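PDB 6IA8: histone acetyltransferase, ELP3 family from Methanocaldococcus infernus, which catalyses formation of 5-carboxymethyluridine at the wobble position 34 of tRNAs, using acetyl-CoA and S-adenosyl-L-methionine. Local coordinates for residues K134-M140 with C185-E191. Sequence-based numbering, arbitrary orientation.
Sequences KIELIIM and CVALCIE
Leu137, Ile139, Leu188 and Ile190 form the apolar centre on one face of two parallel strands. Leu188, in chi1 t and chi2 p, brings its end nearer the other strand, so that its CD1 meets Leu137 CD2 at 3.9 Å and Ile139 CG1 at 3.8 Å; Ile139 CG1 to Ile190 CG1 is looser, 4.4 Å. Cys185 SG, on the same face, lies 4.2 Å from Leu137 CB. The strand axes approach to 4.7 Å at −22°. Register pairs Glu136 with Ala187 (CA-CA 4.6 Å) through Ile139 with Ile190 (CA-CA 5.0 Å); Ile135 pairs with Cys185, so a beta bulge inserts Val186, whose psi of −11° breaks the extended path. In the hydrogen-bond ladder Val186 N to Ile135 O, Leu137 N to Ala187 O and Ile139 N to Cys189 O measure 2.9 Å, Cys189 N to Leu137 O 2.8 Å; Glu191 N to Ile139 O is weak (3.4 Å), and there a water whose O lies 2.7 Å from Ile139 O and Glu191 O donates to both. The other face carries Ile138, Cys189 and Glu136, which salt-bridges Arg212. Lys134, at the bulged end, is a probable acetyl-CoA ligand. The pair forms a beta-alpha-beta crossover of the parallel radical SAM sheet: helix 149-164, within the connection, covers the leucine-isoleucine face, and strands 63-68 and 212-218 flank it.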
loop_
_atom_site.group_PDB
_atom_site.type_symbol
_atom_site.label_atom_id
_atom_site.label_comp_id
_atom_site.label_asym_id
_atom_site.label_seq_id
_atom_site.Cartn_x
_atom_site.Cartn_y
_atom_site.Cartn_z
ATOM N N LYS A 134 -2.086 -13.422 -10.556
ATOM C CA LYS A 134 -2.372 -12.617 -9.374
ATOM C C LYS A 134 -2.300 -11.141 -9.748
ATOM O O LYS A 134 -1.267 -10.668 -10.248
ATOM C CB LYS A 134 -1.366 -12.912 -8.248
ATOM C CG LYS A 134 -1.332 -14.333 -7.779
ATOM C CD LYS A 134 -0.404 -14.464 -6.555
ATOM C CE LYS A 134 -0.142 -15.913 -6.191
ATOM N NZ LYS A 134 0.799 -16.561 -7.144
ATOM N N ILE A 135 -3.374 -10.403 -9.477
ATOM C CA ILE A 135 -3.477 -9.010 -9.889
ATOM C C ILE A 135 -3.762 -8.120 -8.686
ATOM O O ILE A 135 -4.684 -8.386 -7.909
ATOM C CB ILE A 135 -4.568 -8.840 -10.964
ATOM C CG1 ILE A 135 -4.093 -9.473 -12.299
ATOM C CG2 ILE A 135 -4.897 -7.353 -11.156
ATOM C CD1 ILE A 135 -5.165 -9.538 -13.345
ATOM N N GLU A 136 -2.996 -7.049 -8.558
ATOM C CA GLU A 136 -3.306 -5.946 -7.658
ATOM C C GLU A 136 -3.951 -4.863 -8.513
ATOM O O GLU A 136 -3.302 -4.311 -9.406
ATOM C CB GLU A 136 -2.053 -5.401 -6.973
ATOM C CG GLU A 136 -2.312 -4.083 -6.225
ATOM C CD GLU A 136 -1.036 -3.428 -5.655
ATOM O OE1 GLU A 136 0.073 -3.821 -6.045
ATOM O OE2 GLU A 136 -1.163 -2.521 -4.818
ATOM N N LEU A 137 -5.216 -4.568 -8.237
ATOM C CA LEU A 137 -5.982 -3.567 -8.960
ATOM C C LEU A 137 -5.909 -2.264 -8.186
ATOM O O LEU A 137 -6.171 -2.241 -6.977
ATOM C CB LEU A 137 -7.427 -4.009 -9.101
ATOM C CG LEU A 137 -8.350 -3.072 -9.867
ATOM C CD1 LEU A 137 -7.903 -2.922 -11.294
ATOM C CD2 LEU A 137 -9.770 -3.642 -9.753
ATOM N N ILE A 138 -5.496 -1.203 -8.867
ATOM C CA ILE A 138 -5.324 0.107 -8.251
ATOM C C ILE A 138 -6.268 1.068 -8.948
ATOM O O ILE A 138 -6.152 1.272 -10.163
ATOM C CB ILE A 138 -3.885 0.626 -8.359
ATOM C CG1 ILE A 138 -2.895 -0.363 -7.743
ATOM C CG2 ILE A 138 -3.758 1.977 -7.623
ATOM C CD1 ILE A 138 -1.460 0.121 -7.774
ATOM N N ILE A 139 -7.158 1.691 -8.179
ATOM C CA ILE A 139 -8.133 2.647 -8.698
ATOM C C ILE A 139 -7.569 4.045 -8.493
ATOM O O ILE A 139 -7.461 4.526 -7.361
ATOM C CB ILE A 139 -9.497 2.503 -8.014
ATOM C CG1 ILE A 139 -9.964 1.038 -8.032
ATOM C CG2 ILE A 139 -10.526 3.433 -8.685
ATOM C CD1 ILE A 139 -10.095 0.415 -9.401
ATOM N N MET A 140 -7.204 4.698 -9.580
ATOM C CA MET A 140 -6.556 5.998 -9.517
ATOM C C MET A 140 -7.559 7.116 -9.771
ATOM O O MET A 140 -8.533 6.944 -10.509
ATOM C CB MET A 140 -5.430 6.077 -10.541
ATOM C CG MET A 140 -4.352 5.046 -10.345
ATOM S SD MET A 140 -3.001 5.236 -11.505
ATOM C CE MET A 140 -3.851 5.047 -13.064
ATOM N N CYS A 185 -7.939 -11.294 -8.491
ATOM C CA CYS A 185 -7.723 -10.009 -7.831
ATOM C C CYS A 185 -7.312 -10.277 -6.387
ATOM O O CYS A 185 -8.161 -10.524 -5.521
ATOM C CB CYS A 185 -8.974 -9.146 -7.901
ATOM S SG CYS A 185 -8.687 -7.495 -7.097
ATOM N N VAL A 186 -5.995 -10.285 -6.130
ATOM C CA VAL A 186 -5.511 -10.582 -4.784
ATOM C C VAL A 186 -5.429 -9.346 -3.906
ATOM O O VAL A 186 -5.248 -9.472 -2.691
ATOM C CB VAL A 186 -4.136 -11.276 -4.807
ATOM C CG1 VAL A 186 -4.242 -12.601 -5.590
ATOM C CG2 VAL A 186 -3.065 -10.355 -5.394
ATOM N N ALA A 187 -5.575 -8.158 -4.468
ATOM C CA ALA A 187 -5.527 -6.923 -3.705
ATOM C C ALA A 187 -6.215 -5.843 -4.521
ATOM O O ALA A 187 -6.109 -5.815 -5.749
ATOM C CB ALA A 187 -4.092 -6.488 -3.385
ATOM N N LEU A 188 -6.868 -4.923 -3.822
ATOM C CA LEU A 188 -7.573 -3.818 -4.462
ATOM C C LEU A 188 -7.270 -2.573 -3.653
ATOM O O LEU A 188 -7.633 -2.502 -2.472
ATOM C CB LEU A 188 -9.077 -4.064 -4.506
ATOM C CG LEU A 188 -10.009 -2.890 -4.870
ATOM C CD1 LEU A 188 -9.606 -2.280 -6.150
ATOM C CD2 LEU A 188 -11.482 -3.379 -4.926
ATOM N N CYS A 189 -6.603 -1.612 -4.284
ATOM C CA CYS A 189 -6.200 -0.377 -3.634
ATOM C C CYS A 189 -7.012 0.780 -4.195
ATOM O O CYS A 189 -7.124 0.930 -5.416
ATOM C CB CYS A 189 -4.717 -0.081 -3.832
ATOM S SG CYS A 189 -4.259 1.522 -2.945
ATOM N N ILE A 190 -7.578 1.587 -3.306
ATOM C CA ILE A 190 -8.378 2.750 -3.676
ATOM C C ILE A 190 -7.667 3.991 -3.156
ATOM O O ILE A 190 -7.295 4.053 -1.982
ATOM C CB ILE A 190 -9.807 2.649 -3.118
ATOM C CG1 ILE A 190 -10.496 1.425 -3.720
ATOM C CG2 ILE A 190 -10.634 3.912 -3.492
ATOM C CD1 ILE A 190 -11.873 1.226 -3.226
ATOM N N GLU A 191 -7.435 4.953 -4.030
ATOM C CA GLU A 191 -6.845 6.219 -3.623
ATOM C C GLU A 191 -7.968 7.180 -3.282
ATOM O O GLU A 191 -8.984 7.235 -3.989
ATOM C CB GLU A 191 -5.973 6.794 -4.739
ATOM C CG GLU A 191 -4.920 5.828 -5.261
ATOM C CD GLU A 191 -3.998 6.462 -6.284
ATOM O OE1 GLU A 191 -4.347 7.525 -6.838
ATOM O OE2 GLU A 191 -2.914 5.904 -6.530
HETATM O O HOH W 1 -9.137 6.517 -6.631
#